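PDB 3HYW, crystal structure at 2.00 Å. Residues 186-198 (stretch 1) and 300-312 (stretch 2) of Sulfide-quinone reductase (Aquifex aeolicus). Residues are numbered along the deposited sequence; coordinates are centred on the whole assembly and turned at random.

Stretch 1 186-198: TSEPYLGHFGVGG
Stretch 2 (300-312) PIEKTPIPTGVPK

Two irregular loops of one chain, with neither helix nor strand, bury 597 Å² between them. The apolar centre lies around V196. The V196 backbone is at -130/9 and its CA-to-CB bond points sideways; with chi1 m, V196 CG1 lies 3.8 Å from I301 CD1 and 3.7 Å from P311 CG. I301 (m, t) points toward stretch 1, its extended chain reaching inward, while the P311 ring offers a rigid apolar surface. V196 pairs with I301 (CA atoms 5.7 Å apart) and G197 with E302 (7.0 Å), both stretches ascending together here.

Beside V196, G195 (75/16) brings its backbone close to V310, with CA atoms 5.0 Å apart. G195 CA makes a CA-H...O contact with G309 O at 3.4 Å, and an ideal CB on G195 would fall 2.2 Å from that oxygen, so glycine suits both the positive phi and the space. A type I' turn, H193 to V196, shapes this segment, closed by V196 N to H193 O at 3.0 Å; a type II turn, Y190 to H193, precedes it.

From S187 to P189 the register is antiparallel: P189 faces T304 (CA atoms 6.5 Å apart) and S187 faces I306 (5.5 Å). P189 CB packs 4.2 Å from P305 CD, a compact apolar pair of rings. S187 is small, and the backbone comes close: S187 O lies 3.4 Å from I306 CB and S187 CB 3.5 Å from I306 CG2, I306 being m, m.

At the polar edge, H193 (t, chi2 -85°) points toward stretch 2 and donates from H193 NE2 to E302 OE2 at 2.7 Å and 153°, the acceptor lying near the ring plane. H193 ND1 accepts from G195 N at 3.0 Å, so both ring nitrogens are used. E302 (p, t, chi3 49°) also points toward stretch 1; its carboxylate suits the place, reaching the H193 edge and accepting from the water held by Y190 OH. T304, chi1 p, places T304 CG2 3.6 Å from H193 NE2, while T304 OG1 donates to I306 O at 2.5 Å, a very short bond that braces stretch 2.

Two more waters complete the seam: one links G195 O to I301 N, another S187 O to I306 N.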

# COMPACT_ATOMS: atom_id res chain seq x y z
N THR A 186 7.71 17.09 4.39
CA THR A 186 8.14 17.39 3.02
C THR A 186 7.10 18.13 2.17
O THR A 186 5.89 18.00 2.37
CB THR A 186 8.62 16.09 2.30
OG1 THR A 186 9.06 16.42 0.98
CG2 THR A 186 7.50 15.04 2.25
N SER A 187 7.62 18.93 1.24
CA SER A 187 6.83 19.58 0.20
C SER A 187 6.34 18.59 -0.86
O SER A 187 5.38 18.87 -1.58
CB SER A 187 7.66 20.70 -0.45
OG SER A 187 9.01 20.29 -0.65
N GLU A 188 7.01 17.44 -0.97
CA GLU A 188 6.55 16.37 -1.87
C GLU A 188 5.10 16.04 -1.58
O GLU A 188 4.69 16.04 -0.41
CB GLU A 188 7.37 15.09 -1.65
CG GLU A 188 8.81 15.13 -2.11
CD GLU A 188 9.59 14.03 -1.43
OE1 GLU A 188 9.85 14.16 -0.21
OE2 GLU A 188 9.90 13.02 -2.08
N PRO A 189 4.32 15.73 -2.63
CA PRO A 189 2.92 15.36 -2.45
C PRO A 189 2.78 14.03 -1.71
O PRO A 189 1.75 13.78 -1.10
CB PRO A 189 2.40 15.23 -3.89
CG PRO A 189 3.62 14.94 -4.71
CD PRO A 189 4.71 15.72 -4.06
N TYR A 190 3.82 13.21 -1.78
CA TYR A 190 3.87 11.94 -1.05
C TYR A 190 5.32 11.54 -0.86
O TYR A 190 6.21 12.07 -1.53
CB TYR A 190 3.10 10.84 -1.79
CG TYR A 190 3.48 10.69 -3.24
CD1 TYR A 190 4.61 9.96 -3.61
CD2 TYR A 190 2.71 11.27 -4.25
CE1 TYR A 190 4.98 9.82 -4.94
CE2 TYR A 190 3.07 11.13 -5.59
CZ TYR A 190 4.20 10.41 -5.92
OH TYR A 190 4.57 10.26 -7.24
N LEU A 191 5.57 10.61 0.06
CA LEU A 191 6.93 10.13 0.31
C LEU A 191 7.50 9.47 -0.93
O LEU A 191 6.79 8.78 -1.65
CB LEU A 191 6.91 9.12 1.45
CG LEU A 191 7.23 9.52 2.90
CD1 LEU A 191 6.82 10.94 3.26
CD2 LEU A 191 6.62 8.50 3.83
N GLY A 192 8.79 9.67 -1.19
CA GLY A 192 9.43 9.02 -2.32
C GLY A 192 8.99 9.55 -3.68
O GLY A 192 9.11 8.84 -4.69
N HIS A 193 8.47 10.78 -3.69
CA HIS A 193 8.22 11.52 -4.93
C HIS A 193 9.53 12.01 -5.54
O HIS A 193 9.73 11.91 -6.75
CB HIS A 193 7.27 12.70 -4.66
CG HIS A 193 6.95 13.52 -5.88
ND1 HIS A 193 7.77 14.54 -6.32
CD2 HIS A 193 5.89 13.49 -6.71
CE1 HIS A 193 7.23 15.10 -7.39
NE2 HIS A 193 6.09 14.48 -7.65
N PHE A 194 10.40 12.58 -4.69
CA PHE A 194 11.76 12.99 -5.07
C PHE A 194 11.86 14.14 -6.09
O PHE A 194 12.94 14.41 -6.60
CB PHE A 194 12.60 11.81 -5.58
CG PHE A 194 12.71 10.65 -4.61
CD1 PHE A 194 13.00 10.86 -3.26
CD2 PHE A 194 12.57 9.34 -5.07
CE1 PHE A 194 13.12 9.78 -2.37
CE2 PHE A 194 12.69 8.25 -4.20
CZ PHE A 194 12.96 8.47 -2.84
N GLY A 195 10.75 14.79 -6.39
CA GLY A 195 10.72 15.79 -7.47
C GLY A 195 10.74 15.15 -8.86
O GLY A 195 11.02 15.81 -9.85
N VAL A 196 10.44 13.85 -8.93
CA VAL A 196 10.42 13.13 -10.21
C VAL A 196 9.14 12.32 -10.45
O VAL A 196 9.07 11.53 -11.41
CB VAL A 196 11.67 12.20 -10.37
CG1 VAL A 196 12.96 12.99 -10.27
CG2 VAL A 196 11.65 11.08 -9.35
N GLY A 197 8.14 12.50 -9.59
CA GLY A 197 6.89 11.74 -9.66
C GLY A 197 7.08 10.28 -9.28
O GLY A 197 6.37 9.40 -9.77
N GLY A 198 8.03 10.02 -8.39
CA GLY A 198 8.31 8.66 -7.94
C GLY A 198 9.19 7.88 -8.90
O GLY A 198 9.31 8.23 -10.09
N PRO A 300 10.22 21.69 -14.05
CA PRO A 300 9.85 20.57 -13.18
C PRO A 300 9.14 19.44 -13.91
O PRO A 300 8.46 19.68 -14.91
CB PRO A 300 8.93 21.22 -12.14
CG PRO A 300 8.40 22.44 -12.79
CD PRO A 300 9.50 22.93 -13.70
N ILE A 301 9.32 18.21 -13.44
CA ILE A 301 8.66 17.05 -14.03
C ILE A 301 7.14 17.11 -13.83
O ILE A 301 6.38 16.65 -14.67
CB ILE A 301 9.27 15.72 -13.51
CG1 ILE A 301 10.62 15.46 -14.17
CG2 ILE A 301 8.31 14.54 -13.75
CD1 ILE A 301 11.48 14.41 -13.49
N GLU A 302 6.72 17.67 -12.70
CA GLU A 302 5.31 17.97 -12.48
C GLU A 302 5.11 19.14 -11.52
O GLU A 302 5.91 19.36 -10.62
CB GLU A 302 4.51 16.74 -12.03
CG GLU A 302 5.11 15.93 -10.89
CD GLU A 302 4.30 14.67 -10.59
OE1 GLU A 302 3.96 13.92 -11.54
OE2 GLU A 302 4.00 14.43 -9.40
N LYS A 303 4.05 19.90 -11.76
CA LYS A 303 3.62 20.97 -10.88
C LYS A 303 2.86 20.32 -9.72
O LYS A 303 1.72 19.90 -9.86
CB LYS A 303 2.73 21.96 -11.64
CG LYS A 303 2.36 23.25 -10.89
CD LYS A 303 1.48 24.15 -11.76
CE LYS A 303 1.01 25.42 -11.03
NZ LYS A 303 2.02 26.54 -11.10
N THR A 304 3.53 20.21 -8.57
CA THR A 304 2.94 19.57 -7.40
C THR A 304 2.16 20.62 -6.58
O THR A 304 2.43 21.81 -6.73
CB THR A 304 4.03 18.91 -6.55
OG1 THR A 304 5.07 19.86 -6.29
CG2 THR A 304 4.63 17.72 -7.29
N PRO A 305 1.19 20.18 -5.75
CA PRO A 305 0.39 21.15 -4.96
C PRO A 305 1.25 22.10 -4.12
O PRO A 305 0.95 23.29 -4.04
CB PRO A 305 -0.47 20.25 -4.09
CG PRO A 305 -0.60 18.98 -4.87
CD PRO A 305 0.75 18.79 -5.50
N ILE A 306 2.29 21.57 -3.49
CA ILE A 306 3.34 22.40 -2.90
C ILE A 306 4.50 22.36 -3.90
O ILE A 306 4.96 21.28 -4.25
CB ILE A 306 3.79 21.87 -1.50
CG1 ILE A 306 2.58 21.65 -0.56
CG2 ILE A 306 4.84 22.79 -0.88
CD1 ILE A 306 1.79 22.92 -0.18
N PRO A 307 4.95 23.54 -4.37
CA PRO A 307 5.95 23.54 -5.44
C PRO A 307 7.21 22.75 -5.12
O PRO A 307 7.76 22.86 -4.02
CB PRO A 307 6.26 25.03 -5.63
CG PRO A 307 5.03 25.73 -5.14
CD PRO A 307 4.58 24.91 -3.97
N THR A 308 7.64 21.92 -6.07
CA THR A 308 8.90 21.19 -5.99
C THR A 308 9.62 21.27 -7.34
O THR A 308 9.00 21.57 -8.35
CB THR A 308 8.70 19.70 -5.60
OG1 THR A 308 7.91 19.04 -6.60
CG2 THR A 308 8.02 19.57 -4.24
N GLY A 309 10.91 20.98 -7.34
CA GLY A 309 11.70 21.03 -8.57
C GLY A 309 12.40 19.72 -8.85
O GLY A 309 12.34 18.78 -8.04
N VAL A 310 13.08 19.66 -9.99
CA VAL A 310 13.72 18.44 -10.46
C VAL A 310 15.16 18.35 -9.93
O VAL A 310 15.90 19.33 -9.98
CB VAL A 310 13.64 18.31 -12.02
CG1 VAL A 310 14.52 19.33 -12.72
CG2 VAL A 310 13.96 16.89 -12.49
N PRO A 311 15.54 17.19 -9.37
CA PRO A 311 16.93 16.96 -9.00
C PRO A 311 17.84 16.83 -10.21
O PRO A 311 17.42 16.31 -11.25
CB PRO A 311 16.89 15.61 -8.26
CG PRO A 311 15.69 14.93 -8.81
CD PRO A 311 14.69 16.04 -9.00
N LYS A 312 19.07 17.31 -10.06
CA LYS A 312 20.13 17.05 -11.01
C LYS A 312 21.14 16.19 -10.27
O LYS A 312 21.94 16.68 -9.48
CB LYS A 312 20.79 18.35 -11.50
CG LYS A 312 19.90 19.22 -12.39
CD LYS A 312 19.18 20.26 -11.58
CE LYS A 312 18.57 21.33 -12.46
NZ LYS A 312 18.48 22.62 -11.74
O HOH W 1 3.16 18.83 -3.04
O HOH W 2 3.20 11.68 -8.93
O HOH W 3 10.20 18.18 -10.68